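Local coordinates for putative NAD(P)H:FMN oxidoreductase (Porphyromonas gingivalis W83, PDB 3GE5), which binds flavin mononucleotide and probably acts as an oxidoreductase of the nitroreductase family, at residues 55-60 with 100-105; 151-156 with 163-168. All blocks are in the same frame, centred on the assembly; numbering follows the deposited sequence.

Contact 1 (55-60 with 100-105); sequences AILEAG and IYIITL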
ATOM      1  N   ALA A  55      -9.028  14.415   6.481  1.00 16.46           N
ATOM      2  CA  ALA A  55      -8.837  13.908   5.110  1.00 18.97           C
ATOM      3  C   ALA A  55      -7.898  12.737   5.057  1.00 17.82           C
ATOM      4  O   ALA A  55      -8.122  11.768   4.280  1.00 17.94           O
ATOM      5  CB  ALA A  55      -8.359  15.050   4.148  1.00 16.98           C
ATOM      6  N   ILE A  56      -6.797  12.833   5.797  1.00 15.92           N
ATOM      7  CA  ILE A  56      -5.840  11.717   5.854  1.00 15.75           C
ATOM      8  C   ILE A  56      -6.565  10.451   6.361  1.00 15.20           C
ATOM      9  O   ILE A  56      -6.418   9.377   5.773  1.00 16.30           O
ATOM     10  CB  ILE A  56      -4.617  12.064   6.717  1.00 17.45           C
ATOM     11  CG1 ILE A  56      -3.728  13.144   6.058  1.00 16.81           C
ATOM     12  CG2 ILE A  56      -3.747  10.810   6.963  1.00 15.95           C
ATOM     13  CD1 ILE A  56      -2.726  13.788   7.039  1.00 16.77           C
ATOM     14  N   LEU A  57      -7.315  10.584   7.454  1.00 15.33           N
ATOM     15  CA  LEU A  57      -8.051   9.475   8.027  1.00 15.52           C
ATOM     16  C   LEU A  57      -9.125   8.921   7.073  1.00 17.80           C
ATOM     17  O   LEU A  57      -9.301   7.707   6.938  1.00 17.34           O
ATOM     18  CB  LEU A  57      -8.616   9.877   9.412  1.00 16.85           C
ATOM     19  CG  LEU A  57      -7.525  10.143  10.467  1.00 17.47           C
ATOM     20  CD1 LEU A  57      -8.169  10.904  11.615  1.00 18.91           C
ATOM     21  CD2 LEU A  57      -6.876   8.829  10.903  1.00 13.70           C
ATOM     22  N   GLU A  58      -9.794   9.818   6.344  1.00 17.54           N
ATOM     23  CA  GLU A  58     -10.765   9.413   5.344  1.00 18.20           C
ATOM     24  C   GLU A  58     -10.133   8.550   4.248  1.00 17.96           C
ATOM     25  O   GLU A  58     -10.695   7.531   3.842  1.00 17.51           O
ATOM     26  CB  GLU A  58     -11.455  10.648   4.727  1.00 17.46           C
ATOM     27  CG  GLU A  58     -12.449  10.328   3.613  1.00 17.51           C
ATOM     28  CD  GLU A  58     -13.740   9.687   4.111  1.00 22.78           C
ATOM     29  OE1 GLU A  58     -13.897   9.476   5.340  1.00 19.97           O
ATOM     30  OE2 GLU A  58     -14.610   9.418   3.243  1.00 22.43           O
ATOM     31  N   ALA A  59      -8.943   8.948   3.806  1.00 16.76           N
ATOM     32  CA  ALA A  59      -8.199   8.164   2.807  1.00 15.23           C
ATOM     33  C   ALA A  59      -7.944   6.740   3.303  1.00 15.60           C
ATOM     34  O   ALA A  59      -8.115   5.783   2.566  1.00 17.97           O
ATOM     35  CB  ALA A  59      -6.875   8.832   2.433  1.00 16.12           C
ATOM     36  N   GLY A  60      -7.529   6.621   4.564  1.00 16.56           N
ATOM     37  CA  GLY A  60      -7.337   5.310   5.156  1.00 16.21           C
ATOM     38  C   GLY A  60      -8.636   4.477   5.181  1.00 18.35           C
ATOM     39  O   GLY A  60      -8.643   3.293   4.805  1.00 17.07           O
ATOM     40  N   ILE A 100       2.290  14.675  14.734  1.00 17.67           N
ATOM     41  CA  ILE A 100       1.159  13.755  14.738  1.00 18.04           C
ATOM     42  C   ILE A 100       1.630  12.361  14.398  1.00 18.42           C
ATOM     43  O   ILE A 100       2.437  12.183  13.490  1.00 16.48           O
ATOM     44  CB  ILE A 100       0.059  14.182  13.726  1.00 18.96           C
ATOM     45  CG1 ILE A 100      -0.480  15.555  14.122  1.00 20.11           C
ATOM     46  CG2 ILE A 100      -1.118  13.151  13.713  1.00 17.18           C
ATOM     47  CD1 ILE A 100      -1.605  16.081  13.244  1.00 22.83           C
ATOM     48  N   TYR A 101       1.095  11.388  15.128  1.00 17.22           N
ATOM     49  CA  TYR A 101       1.305   9.984  14.797  1.00 16.59           C
ATOM     50  C   TYR A 101      -0.036   9.294  14.553  1.00 17.37           C
ATOM     51  O   TYR A 101      -0.979   9.447  15.328  1.00 16.45           O
ATOM     52  CB  TYR A 101       2.035   9.245  15.917  1.00 18.75           C
ATOM     53  CG  TYR A 101       3.296   9.913  16.382  1.00 17.46           C
ATOM     54  CD1 TYR A 101       4.528   9.585  15.826  1.00 20.37           C
ATOM     55  CD2 TYR A 101       3.259  10.845  17.431  1.00 17.98           C
ATOM     56  CE1 TYR A 101       5.705  10.177  16.287  1.00 17.77           C
ATOM     57  CE2 TYR A 101       4.419  11.434  17.904  1.00 18.72           C
ATOM     58  CZ  TYR A 101       5.632  11.100  17.334  1.00 17.07           C
ATOM     59  OH  TYR A 101       6.767  11.715  17.832  1.00 19.57           O
ATOM     60  N   ILE A 102      -0.125   8.546  13.459  1.00 15.66           N
ATOM     61  CA  ILE A 102      -1.274   7.674  13.240  1.00 14.63           C
ATOM     62  C   ILE A 102      -0.790   6.216  13.350  1.00 16.24           C
ATOM     63  O   ILE A 102      -0.039   5.727  12.462  1.00 16.57           O
ATOM     64  CB  ILE A 102      -1.981   7.902  11.879  1.00 16.88           C
ATOM     65  CG1 ILE A 102      -2.404   9.371  11.714  1.00 16.26           C
ATOM     66  CG2 ILE A 102      -3.186   6.951  11.752  1.00 15.32           C
ATOM     67  CD1 ILE A 102      -2.892   9.735  10.234  1.00 16.51           C
ATOM     68  N   ILE A 103      -1.176   5.584  14.459  1.00 17.46           N
ATOM     69  CA  ILE A 103      -0.777   4.179  14.728  1.00 16.75           C
ATOM     70  C   ILE A 103      -1.805   3.300  14.056  1.00 16.73           C
ATOM     71  O   ILE A 103      -2.984   3.306  14.452  1.00 17.10           O
ATOM     72  CB  ILE A 103      -0.723   3.848  16.231  1.00 14.28           C
ATOM     73  CG1 ILE A 103       0.074   4.916  16.994  1.00 17.46           C
ATOM     74  CG2 ILE A 103      -0.165   2.406  16.438  1.00 17.43           C
ATOM     75  CD1 ILE A 103       0.184   4.756  18.487  1.00 18.60           C
ATOM     76  N   THR A 104      -1.390   2.541  13.045  1.00 15.88           N
ATOM     77  CA  THR A 104      -2.310   1.661  12.345  1.00 15.52           C
ATOM     78  C   THR A 104      -2.255   0.270  12.960  1.00 15.79           C
ATOM     79  O   THR A 104      -1.230  -0.412  12.908  1.00 17.25           O
ATOM     80  CB  THR A 104      -2.023   1.617  10.846  1.00 16.58           C
ATOM     81  OG1 THR A 104      -2.101   2.958  10.348  1.00 18.10           O
ATOM     82  CG2 THR A 104      -3.014   0.723  10.076  1.00 16.67           C
ATOM     83  N   LEU A 105      -3.396  -0.109  13.531  1.00 15.81           N
ATOM     84  CA  LEU A 105      -3.576  -1.355  14.191  1.00 15.09           C
ATOM     85  C   LEU A 105      -4.206  -2.338  13.222  1.00 17.49           C
ATOM     86  O   LEU A 105      -5.147  -1.978  12.485  1.00 17.86           O
ATOM     87  CB  LEU A 105      -4.529  -1.199  15.379  1.00 15.93           C
ATOM     88  CG  LEU A 105      -4.227  -0.068  16.364  1.00 18.19           C
ATOM     89  CD1 LEU A 105      -5.192  -0.086  17.530  1.00 18.62           C
ATOM     90  CD2 LEU A 105      -2.734  -0.188  16.846  1.00 17.86           C
TER
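Helix 50-62 packs on one face of the central antiparallel sheet, and Ile56 and Leu57 of the helix meet Ile102 of strand 100-107. The contact is small, with 113 Å² buried. It is wholly apolar, and no hydrogen bond crosses it. The backbones stay well apart: the CA atoms of Leu57 and Ile102 are 8.7 Å from each other, and side chains bridge the gap.

Ile102 does this with one methyl group. Its CG1 is anti to the carbonyl carbon (chi1 -56°), and the second torsion is extended, which carries CD1 out from the strand to the helix. The CD1 atom of Ile102 touches CG2 of Ile56 at 3.5 Å. That methyl lies almost straight beyond the CG1-CD1 bond of Ile102, so the branch meets it end on. Leu57 comes from the flank instead. Its CD2 lies 4.1 Å from CD1 of Ile102, nearly at right angles to the same bond. CD1 therefore has one methyl ahead and one beside it. The CA-CB bond of Ile56 points to the strand. That of Leu57 does not, and only the end of its side chain swings closer.

All three residues are buried. Leu57 also packs on Phe74 and Val76 of strand 72-77 and on Val193 of the second subunit. Ile56 touches Leu140, and Ile102 touches Leu171 of strand 163-172. Thr104, two residues along the strand, lies against Met128 and Met131 of helix 120-137. The bound flavin mononucleotide is about 14 Å from the side chain of Ile102, so this is core packing away from the cofactor. The arrangement is helix-on-sheet packing in the alpha+beta fold of the nitroreductase family.

Contact 2 (151-156 with 163-168); sequences ALCSEI and MTPVSI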
ATOM      1  N   ALA A 151       5.262  -4.483  21.191  1.00 16.55           N
ATOM      2  CA  ALA A 151       4.697  -4.960  22.448  1.00 16.48           C
ATOM      3  C   ALA A 151       4.596  -3.838  23.483  1.00 15.30           C
ATOM      4  O   ALA A 151       3.639  -3.790  24.237  1.00 15.77           O
ATOM      5  CB  ALA A 151       5.466  -6.205  22.976  1.00 15.69           C
ATOM      6  N   LEU A 152       5.574  -2.938  23.504  1.00 14.70           N
ATOM      7  CA  LEU A 152       5.530  -1.784  24.374  1.00 15.30           C
ATOM      8  C   LEU A 152       4.376  -0.835  23.988  1.00 14.40           C
ATOM      9  O   LEU A 152       3.602  -0.401  24.823  1.00 16.38           O
ATOM     10  CB  LEU A 152       6.866  -1.026  24.385  1.00 16.80           C
ATOM     11  CG  LEU A 152       6.890   0.206  25.281  1.00 13.20           C
ATOM     12  CD1 LEU A 152       6.459  -0.130  26.715  1.00 13.94           C
ATOM     13  CD2 LEU A 152       8.313   0.815  25.259  1.00 17.51           C
ATOM     14  N   CYS A 153       4.252  -0.548  22.701  1.00 15.16           N
ATOM     15  CA  CYS A 153       3.123   0.210  22.167  1.00 14.69           C
ATOM     16  C   CYS A 153       1.778  -0.375  22.628  1.00 15.79           C
ATOM     17  O   CYS A 153       0.924   0.337  23.155  1.00 16.18           O
ATOM     18  CB  CYS A 153       3.217   0.251  20.653  1.00 16.49           C
ATOM     19  SG  CYS A 153       1.939   1.293  19.920  1.00 17.91           S
ATOM     20  N   SER A 154       1.645  -1.702  22.489  1.00 17.65           N
ATOM     21  CA  SER A 154       0.429  -2.409  22.944  1.00 17.01           C
ATOM     22  C   SER A 154       0.189  -2.276  24.441  1.00 17.80           C
ATOM     23  O   SER A 154      -0.951  -2.124  24.888  1.00 17.80           O
ATOM     24  CB  SER A 154       0.470  -3.889  22.573  1.00 17.50           C
ATOM     25  OG  SER A 154       0.361  -4.044  21.176  1.00 16.02           O
ATOM     26  N   GLU A 155       1.259  -2.374  25.220  1.00 17.34           N
ATOM     27  CA  GLU A 155       1.145  -2.180  26.665  1.00 17.61           C
ATOM     28  C   GLU A 155       0.726  -0.738  27.017  1.00 17.70           C
ATOM     29  O   GLU A 155      -0.175  -0.535  27.823  1.00 17.00           O
ATOM     30  CB  GLU A 155       2.464  -2.583  27.326  1.00 19.19           C
ATOM     31  CG  GLU A 155       2.482  -2.460  28.816  1.00 19.98           C
ATOM     32  CD  GLU A 155       1.559  -3.394  29.561  1.00 24.08           C
ATOM     33  OE1 GLU A 155       1.253  -4.504  29.080  1.00 23.71           O
ATOM     34  OE2 GLU A 155       1.194  -3.007  30.694  1.00 26.78           O
ATOM     35  N   ILE A 156       1.348   0.267  26.394  1.00 17.17           N
ATOM     36  CA  ILE A 156       1.095   1.662  26.757  1.00 18.91           C
ATOM     37  C   ILE A 156      -0.344   2.042  26.408  1.00 18.68           C
ATOM     38  O   ILE A 156      -1.010   2.699  27.190  1.00 17.22           O
ATOM     39  CB  ILE A 156       2.064   2.629  26.012  1.00 18.17           C
ATOM     40  CG1 ILE A 156       3.470   2.461  26.542  1.00 18.70           C
ATOM     41  CG2 ILE A 156       1.587   4.090  26.144  1.00 18.00           C
ATOM     42  CD1 ILE A 156       4.535   2.994  25.626  1.00 18.41           C
HETATM   43  N   MSE A 163      -5.063  -7.550  18.323  1.00 18.81           N
HETATM   44  CA  MSE A 163      -4.709  -6.455  17.442  1.00 18.00           C
HETATM   45  C   MSE A 163      -3.201  -6.157  17.587  1.00 20.43           C
HETATM   46  O   MSE A 163      -2.642  -6.260  18.662  1.00 18.69           O
HETATM   47  CB  MSE A 163      -5.574  -5.240  17.763  1.00 19.70           C
HETATM   48  CG  MSE A 163      -7.055  -5.459  17.478  1.00 21.94           C
HETATM   49 SE   MSE A 163      -8.158  -4.123  18.371  0.80 23.68          SE
HETATM   50  CE  MSE A 163      -7.693  -2.642  17.318  1.00 29.20           C
ATOM     51  N   THR A 164      -2.553  -5.820  16.481  1.00 18.51           N
ATOM     52  CA  THR A 164      -1.137  -5.543  16.469  1.00 16.08           C
ATOM     53  C   THR A 164      -0.899  -4.153  15.890  1.00 17.84           C
ATOM     54  O   THR A 164      -1.437  -3.825  14.843  1.00 16.71           O
ATOM     55  CB  THR A 164      -0.364  -6.563  15.592  1.00 19.89           C
ATOM     56  OG1 THR A 164      -0.560  -7.895  16.109  1.00 19.72           O
ATOM     57  CG2 THR A 164       1.169  -6.215  15.583  1.00 18.78           C
ATOM     58  N   PRO A 165      -0.107  -3.307  16.590  1.00 17.61           N
ATOM     59  CA  PRO A 165       0.305  -2.052  15.917  1.00 17.49           C
ATOM     60  C   PRO A 165       1.343  -2.387  14.835  1.00 16.91           C
ATOM     61  O   PRO A 165       2.446  -2.837  15.169  1.00 18.52           O
ATOM     62  CB  PRO A 165       0.917  -1.245  17.055  1.00 17.02           C
ATOM     63  CG  PRO A 165       1.399  -2.267  18.056  1.00 18.85           C
ATOM     64  CD  PRO A 165       0.468  -3.440  17.950  1.00 19.08           C
ATOM     65  N   VAL A 166       0.978  -2.269  13.560  1.00 15.24           N
ATOM     66  CA  VAL A 166       1.846  -2.743  12.455  1.00 17.51           C
ATOM     67  C   VAL A 166       2.830  -1.660  11.977  1.00 16.03           C
ATOM     68  O   VAL A 166       4.021  -1.897  11.778  1.00 16.76           O
ATOM     69  CB  VAL A 166       0.990  -3.239  11.262  1.00 16.32           C
ATOM     70  CG1 VAL A 166       1.870  -3.747  10.117  1.00 17.65           C
ATOM     71  CG2 VAL A 166      -0.029  -4.332  11.724  1.00 17.93           C
ATOM     72  N   SER A 167       2.293  -0.454  11.826  1.00 16.29           N
ATOM     73  CA  SER A 167       2.986   0.693  11.234  1.00 15.71           C
ATOM     74  C   SER A 167       2.478   1.967  11.890  1.00 16.49           C
ATOM     75  O   SER A 167       1.320   2.014  12.353  1.00 17.01           O
ATOM     76  CB  SER A 167       2.704   0.770   9.752  1.00 16.58           C
ATOM     77  OG  SER A 167       3.164  -0.374   9.060  1.00 16.75           O
ATOM     78  N   ILE A 168       3.329   2.995  11.893  1.00 15.11           N
ATOM     79  CA  ILE A 168       2.948   4.339  12.366  1.00 15.63           C
ATOM     80  C   ILE A 168       3.261   5.375  11.305  1.00 15.97           C
ATOM     81  O   ILE A 168       4.376   5.388  10.762  1.00 16.73           O
ATOM     82  CB  ILE A 168       3.723   4.711  13.642  1.00 16.11           C
ATOM     83  CG1 ILE A 168       3.478   3.699  14.779  1.00 18.83           C
ATOM     84  CG2 ILE A 168       3.387   6.160  14.092  1.00 17.11           C
ATOM     85  CD1 ILE A 168       4.356   3.871  16.016  1.00 16.92           C
TER
HETATM   86  O   HOH W   1      -1.711  -5.998  21.247  1.00 21.99           O
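Cys153 and Ser154 of helix 150-156 lie against Pro165 of strand 163-172. The axes of the two segments approach to 8.1 Å and are inclined at 124°. The CA atoms of Ser154 and Pro165 are 7.0 Å apart.

The apolar part is made by Cys153. With SG anti to the backbone N (chi1 -175°), the sulfur reaches the proline ring and lies 4.0 Å from CB of Pro165. The CB atom of Cys153 is equally near CG of Pro165. The thiol side chain thus runs past the CB-CG side of the ring.

The polar part belongs to Ser154. Its OG is 3.3 Å from CD of Pro165, a close approach to the ring carbon beside the proline nitrogen. A water then links this hydroxyl to the strand backbone. It lies 2.8 Å from OG of Ser154 and 2.8 Å from O of Met163, a selenomethionine, to which it can donate. The hydroxyl also makes a weak hydrogen bond to Gln150 O, one turn back in the helix. No direct hydrogen bond joins the two segments, but Gln150 NE2 binds the carbonyl oxygen of Pro165.

Beyond Pro165, the strand angles at Val166 and Ser167, both set against Thr104, fit a classic beta bulge. Pro165 also packs on Leu105 of strand 100-107. Val166 touches helix 120-137, and its O is bonded by Arg114 of the second subunit. Helix 150-156 thus rests on the start of strand 163-172, beside strand 100-107.

Following the chain from the N terminus, helix 50-62 opens contact 1; strand 72-77 and helix 80-86 come next. Strand 100-107 then closes contact 1 over 39 intervening residues. Contact 2 opens later, when helix 150-156 follows strand 141-145. It closes after only six residues, with strand 163-172. The two loops are in series and neither nest nor cross. Their strands are antiparallel neighbours in one sheet. Where they adjoin, Leu105 of contact 1 packs on the selenomethionine Met163 of contact 2. The centres of the contacts are 15 Å apart. Together they tie an early helix and a late helix to adjoining strands.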